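Local coordinates for fervidolysin (Fervidobacterium pennivorans, PDB 1R6V), which degrades keratin into peptides as a subtilisin-like serine protease, allowing its bacterium to grow on native feathers, at residues Leu20-Leu24 against Val74-Tyr78; Phe607-Leu613 against Thr642-Ile647. The protein carries 1 engineered substitution. All blocks are in the same frame, centred on the assembly; numbering follows the deposited sequence.

Contact 1: residues Leu20-Leu24 against Val74-Tyr78; sequences LFGEL and VKQAY
In the propeptide domain, whose βαββαβ order and four-stranded antiparallel sheet recall subtilisin prosegments, the extended, non-helical segment Leu-20–Leu-24 lies across the start of helix 74-81. Phe-21, Gly-22 and Leu-24 have φ between -69 and -103° and ψ between 121 and 140°; Val-74–Tyr-78 is α-helical, with Tyr-78 N hydrogen-bonded to Val-74 O at 2.8 Å. CA atoms pair as Phe-21/Tyr-78 (7.7 Å) and Leu-24/Lys-75 (7.9 Å). Tyr-78, in the m rotamer (chi1 -82°, chi2 20°), sends its ring between Phe-21 and Leu-24. Phe-21, also m (chi1 -78°), lays CD2 over one Tyr-78 face, 3.6 Å from Tyr-78 CD1; the ring centroids are 4.3 Å apart, with planes inclined obliquely at 33°. Leu-24 has a chi1 of -100°, between the m and t wells, with chi2 at 39°, which brings its CD1 to 3.5 Å from Tyr-78 CE2 and 4.0 Å from Val-74 CG1, while its CD2 lies 4.1 Å from Lys-75 CA. Backbone hydrogen bonds from Leu-20 and Gly-22 to Val-92 hold the segment beside strand 89-93, so it links sheet edge and helix. At the tip of the tyrosine, Tyr-78 OH donates to Gly-22 O at 2.8 Å.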
loop_
_atom_site.group_PDB
_atom_site.type_symbol
_atom_site.label_atom_id
_atom_site.label_comp_id
_atom_site.label_asym_id
_atom_site.label_seq_id
_atom_site.Cartn_x
_atom_site.Cartn_y
_atom_site.Cartn_z
ATOM N N LEU A 20 -16.149 -1.788 1.281
ATOM C CA LEU A 20 -14.964 -0.958 1.131
ATOM C C LEU A 20 -14.507 -0.889 -0.325
ATOM O O LEU A 20 -14.027 -1.880 -0.880
ATOM C CB LEU A 20 -13.841 -1.525 2.003
ATOM C CG LEU A 20 -12.709 -0.587 2.445
ATOM C CD1 LEU A 20 -11.764 -1.359 3.379
ATOM C CD2 LEU A 20 -11.958 -0.063 1.250
ATOM N N PHE A 21 -14.679 0.272 -0.947
ATOM C CA PHE A 21 -14.254 0.466 -2.329
ATOM C C PHE A 21 -12.965 1.269 -2.370
ATOM O O PHE A 21 -12.822 2.247 -1.638
ATOM C CB PHE A 21 -15.306 1.235 -3.132
ATOM C CG PHE A 21 -16.476 0.414 -3.561
ATOM C CD1 PHE A 21 -17.737 0.645 -3.022
ATOM C CD2 PHE A 21 -16.330 -0.551 -4.547
ATOM C CE1 PHE A 21 -18.857 -0.077 -3.472
ATOM C CE2 PHE A 21 -17.430 -1.278 -5.004
ATOM C CZ PHE A 21 -18.701 -1.036 -4.463
ATOM N N GLY A 22 -12.029 0.857 -3.219
ATOM C CA GLY A 22 -10.782 1.589 -3.333
ATOM C C GLY A 22 -11.029 2.939 -3.984
ATOM O O GLY A 22 -11.807 3.050 -4.936
ATOM N N GLU A 23 -10.364 3.977 -3.487
ATOM C CA GLU A 23 -10.549 5.316 -4.028
ATOM C C GLU A 23 -10.178 5.392 -5.498
ATOM O O GLU A 23 -9.147 4.870 -5.916
ATOM C CB GLU A 23 -9.715 6.334 -3.241
ATOM C CG GLU A 23 -9.841 7.758 -3.786
ATOM C CD GLU A 23 -9.096 8.795 -2.959
ATOM O OE1 GLU A 23 -9.129 9.984 -3.341
ATOM O OE2 GLU A 23 -8.484 8.422 -1.944
ATOM N N LEU A 24 -11.037 6.048 -6.275
ATOM C CA LEU A 24 -10.838 6.220 -7.707
ATOM C C LEU A 24 -10.325 7.626 -8.000
ATOM O O LEU A 24 -10.984 8.612 -7.668
ATOM C CB LEU A 24 -12.160 5.980 -8.439
ATOM C CG LEU A 24 -12.389 4.616 -9.107
ATOM C CD1 LEU A 24 -11.860 3.493 -8.264
ATOM C CD2 LEU A 24 -13.869 4.445 -9.417
ATOM N N VAL A 74 -14.170 0.613 -14.332
ATOM C CA VAL A 74 -14.148 0.305 -12.913
ATOM C C VAL A 74 -15.326 1.007 -12.249
ATOM O O VAL A 74 -16.032 0.412 -11.433
ATOM C CB VAL A 74 -12.830 0.784 -12.268
ATOM C CG1 VAL A 74 -12.888 0.588 -10.757
ATOM C CG2 VAL A 74 -11.645 0.023 -12.875
ATOM N N LYS A 75 -15.551 2.267 -12.608
ATOM C CA LYS A 75 -16.642 3.033 -12.012
ATOM C C LYS A 75 -17.977 2.339 -12.252
ATOM O O LYS A 75 -18.809 2.227 -11.351
ATOM C CB LYS A 75 -16.665 4.455 -12.584
ATOM C CG LYS A 75 -17.549 5.422 -11.808
ATOM C CD LYS A 75 -17.465 6.809 -12.432
ATOM C CE LYS A 75 -18.478 7.761 -11.828
ATOM N NZ LYS A 75 -18.257 7.937 -10.366
ATOM N N GLN A 76 -18.181 1.852 -13.469
ATOM C CA GLN A 76 -19.418 1.152 -13.778
ATOM C C GLN A 76 -19.520 -0.151 -12.979
ATOM O O GLN A 76 -20.611 -0.555 -12.565
ATOM C CB GLN A 76 -19.488 0.858 -15.279
ATOM C CG GLN A 76 -19.572 2.105 -16.138
ATOM C CD GLN A 76 -19.590 1.777 -17.616
ATOM O OE1 GLN A 76 -18.885 0.880 -18.068
ATOM N NE2 GLN A 76 -20.391 2.515 -18.379
ATOM N N ALA A 77 -18.385 -0.821 -12.764
ATOM C CA ALA A 77 -18.396 -2.058 -11.980
ATOM C C ALA A 77 -18.792 -1.723 -10.541
ATOM O O ALA A 77 -19.537 -2.462 -9.893
ATOM C CB ALA A 77 -17.000 -2.736 -12.008
ATOM N N TYR A 78 -18.271 -0.616 -10.026
ATOM C CA TYR A 78 -18.641 -0.204 -8.676
ATOM C C TYR A 78 -20.168 0.007 -8.622
ATOM O O TYR A 78 -20.819 -0.387 -7.661
ATOM C CB TYR A 78 -17.958 1.112 -8.306
ATOM C CG TYR A 78 -16.530 1.019 -7.822
ATOM C CD1 TYR A 78 -15.736 -0.104 -8.087
ATOM C CD2 TYR A 78 -15.969 2.070 -7.107
ATOM C CE1 TYR A 78 -14.400 -0.168 -7.636
ATOM C CE2 TYR A 78 -14.644 2.021 -6.656
ATOM C CZ TYR A 78 -13.866 0.902 -6.919
ATOM O OH TYR A 78 -12.556 0.854 -6.441
#

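Contact 2: residues Phe607-Leu613 against Thr642-Ile647; sequences FGIQTLL and TTWTII
Two antiparallel β-strands of the second β-sandwich domain, 604-610 and 644-647, pair here, their short axes 4.5 Å apart at closest and 155° between N-to-C directions. Gly-608/Ile-646 (CA atoms 4.2 Å apart) and Gln-610/Trp-644 (4.1 Å) are non-hydrogen-bonded pairs. Between them Ile-609 faces Thr-645 in a hydrogen-bonded pair: Ile-609 N to Thr-645 O and Thr-645 N to Ile-609 O, both 3.0 Å. The m,t side chain of Ile-609 shares a face with Ile-647 (m,m), Ile-609 CD1 lying 4.3 Å from Ile-647 CG1; both touch Ile-621 of strand 619-627, so this face turns into the sandwich. Thr-643, the residue most covered here, leaves the extended conformation (phi/psi -116/6°), yet Thr-643 O still accepts a hydrogen bond from Thr-611 N at 2.8 Å. Its p side chain lies against both Thr-611 and Leu-613, with Thr-643 CB 4.1 Å from Thr-611 CG2 and Thr-643 CG2 3.8 Å from Leu-613 C. At the opposite end of the pairing Ile-647 N donates to Phe-607 O at 2.9 Å, but Phe-607 N and Ile-647 O stand 4.3 Å apart. A water closes that gap, accepting from Phe-607 N and donating to Ile-647 O, each at 2.7 Å.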
loop_
_atom_site.group_PDB
_atom_site.type_symbol
_atom_site.label_atom_id
_atom_site.label_comp_id
_atom_site.label_asym_id
_atom_site.label_seq_id
_atom_site.Cartn_x
_atom_site.Cartn_y
_atom_site.Cartn_z
ATOM N N PHE A 607 -33.757 7.981 5.816
ATOM C CA PHE A 607 -34.985 8.479 6.440
ATOM C C PHE A 607 -36.145 8.475 5.466
ATOM O O PHE A 607 -35.988 8.825 4.310
ATOM C CB PHE A 607 -34.793 9.924 6.935
ATOM C CG PHE A 607 -33.591 10.118 7.819
ATOM C CD1 PHE A 607 -33.402 9.317 8.935
ATOM C CD2 PHE A 607 -32.670 11.132 7.553
ATOM C CE1 PHE A 607 -32.319 9.517 9.785
ATOM C CE2 PHE A 607 -31.580 11.343 8.396
ATOM C CZ PHE A 607 -31.406 10.531 9.515
ATOM N N GLY A 608 -37.314 8.081 5.938
ATOM C CA GLY A 608 -38.453 8.087 5.043
ATOM C C GLY A 608 -39.729 8.453 5.759
ATOM O O GLY A 608 -39.762 8.649 6.974
ATOM N N ILE A 609 -40.792 8.550 4.977
ATOM C CA ILE A 609 -42.102 8.851 5.503
ATOM C C ILE A 609 -43.078 7.919 4.797
ATOM O O ILE A 609 -42.954 7.663 3.598
ATOM C CB ILE A 609 -42.477 10.326 5.249
ATOM C CG1 ILE A 609 -41.565 11.220 6.091
ATOM C CG2 ILE A 609 -43.935 10.572 5.603
ATOM C CD1 ILE A 609 -41.881 12.664 6.039
ATOM N N GLN A 610 -44.008 7.372 5.564
ATOM C CA GLN A 610 -45.032 6.499 5.006
ATOM C C GLN A 610 -46.392 6.965 5.522
ATOM O O GLN A 610 -46.494 7.552 6.597
ATOM C CB GLN A 610 -44.802 5.040 5.410
ATOM C CG GLN A 610 -44.829 4.772 6.906
ATOM C CD GLN A 610 -44.819 3.279 7.234
ATOM O OE1 GLN A 610 -45.846 2.699 7.609
ATOM N NE2 GLN A 610 -43.657 2.653 7.078
ATOM N N THR A 611 -47.425 6.705 4.733
ATOM C CA THR A 611 -48.795 7.067 5.090
ATOM C C THR A 611 -49.673 5.865 4.743
ATOM O O THR A 611 -49.375 5.140 3.797
ATOM C CB THR A 611 -49.264 8.300 4.293
ATOM O OG1 THR A 611 -50.649 8.553 4.570
ATOM C CG2 THR A 611 -49.081 8.065 2.810
ATOM N N LEU A 612 -50.751 5.662 5.501
ATOM C CA LEU A 612 -51.652 4.531 5.279
ATOM C C LEU A 612 -52.366 4.626 3.931
ATOM O O LEU A 612 -52.539 3.622 3.238
ATOM C CB LEU A 612 -52.686 4.449 6.413
ATOM C CG LEU A 612 -53.484 3.143 6.549
ATOM C CD1 LEU A 612 -52.535 2.000 6.894
ATOM C CD2 LEU A 612 -54.540 3.288 7.640
ATOM N N LEU A 613 -52.774 5.836 3.564
ATOM C CA LEU A 613 -53.467 6.060 2.299
ATOM C C LEU A 613 -52.606 6.887 1.350
ATOM O O LEU A 613 -51.849 7.752 1.779
ATOM C CB LEU A 613 -54.798 6.773 2.548
ATOM C CG LEU A 613 -55.792 6.034 3.455
ATOM C CD1 LEU A 613 -56.996 6.920 3.724
ATOM C CD2 LEU A 613 -56.223 4.726 2.791
ATOM N N THR A 642 -48.801 7.677 -4.155
ATOM C CA THR A 642 -47.863 6.833 -3.418
ATOM C C THR A 642 -48.077 6.942 -1.909
ATOM O O THR A 642 -48.711 7.881 -1.433
ATOM C CB THR A 642 -46.395 7.193 -3.743
ATOM O OG1 THR A 642 -46.071 8.468 -3.178
ATOM C CG2 THR A 642 -46.183 7.252 -5.248
ATOM N N THR A 643 -47.543 5.976 -1.163
ATOM C CA THR A 643 -47.694 5.946 0.285
ATOM C C THR A 643 -46.377 6.087 1.040
ATOM O O THR A 643 -46.352 5.970 2.258
ATOM C CB THR A 643 -48.348 4.637 0.738
ATOM O OG1 THR A 643 -47.636 3.537 0.162
ATOM C CG2 THR A 643 -49.806 4.583 0.295
ATOM N N TRP A 644 -45.288 6.331 0.327
ATOM C CA TRP A 644 -44.001 6.493 1.002
ATOM C C TRP A 644 -42.962 7.190 0.151
ATOM O O TRP A 644 -43.022 7.170 -1.078
ATOM C CB TRP A 644 -43.445 5.129 1.439
ATOM C CG TRP A 644 -43.065 4.225 0.298
ATOM C CD1 TRP A 644 -43.911 3.473 -0.469
ATOM C CD2 TRP A 644 -41.749 4.018 -0.238
ATOM N NE1 TRP A 644 -43.206 2.812 -1.447
ATOM C CE2 TRP A 644 -41.880 3.128 -1.333
ATOM C CE3 TRP A 644 -40.475 4.496 0.098
ATOM C CZ2 TRP A 644 -40.782 2.708 -2.098
ATOM C CZ3 TRP A 644 -39.378 4.075 -0.665
ATOM C CH2 TRP A 644 -39.542 3.188 -1.752
ATOM N N THR A 645 -42.005 7.831 0.809
ATOM C CA THR A 645 -40.927 8.468 0.086
ATOM C C THR A 645 -39.713 8.563 0.996
ATOM O O THR A 645 -39.816 8.310 2.194
ATOM C CB THR A 645 -41.313 9.871 -0.441
ATOM O OG1 THR A 645 -40.301 10.316 -1.346
ATOM C CG2 THR A 645 -41.449 10.882 0.702
ATOM N N ILE A 646 -38.571 8.901 0.408
ATOM C CA ILE A 646 -37.317 9.034 1.150
ATOM C C ILE A 646 -36.966 10.520 1.239
ATOM O O ILE A 646 -37.221 11.277 0.313
ATOM C CB ILE A 646 -36.148 8.287 0.435
ATOM C CG1 ILE A 646 -36.456 6.791 0.342
ATOM C CG2 ILE A 646 -34.849 8.471 1.210
ATOM C CD1 ILE A 646 -37.393 6.444 -0.770
ATOM N N ILE A 647 -36.367 10.920 2.352
ATOM C CA ILE A 647 -36.005 12.319 2.572
ATOM C C ILE A 647 -34.523 12.449 2.870
ATOM O O ILE A 647 -34.028 11.797 3.783
ATOM C CB ILE A 647 -36.728 12.889 3.812
ATOM C CG1 ILE A 647 -38.239 12.665 3.710
ATOM C CG2 ILE A 647 -36.393 14.370 3.971
ATOM C CD1 ILE A 647 -38.898 13.452 2.629
HETATM O O HOH W 1 -32.377 9.724 4.249
#

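How the contacts relate
Contact 1 comes first along the chain and is complete long before contact 2 opens; the catalytic domain and the first β-sandwich domain lie between them in sequence. They share no helix, strand or sheet. Contact 1 belongs to the propeptide domain, joining a loop to a helix, whereas contact 2 pairs strands within the second β-sandwich domain. Their centres are 31 Å apart and their nearest atoms about 19 Å, on the same side of the chain's centre, contact 2 being farther out (44 Å against 17 Å). The N-terminal end of the chain, assigned to the propeptide, nevertheless reaches the second sandwich domain, where Leu-6 and Ala-7 touch the side chain of Gln-610 in contact 2.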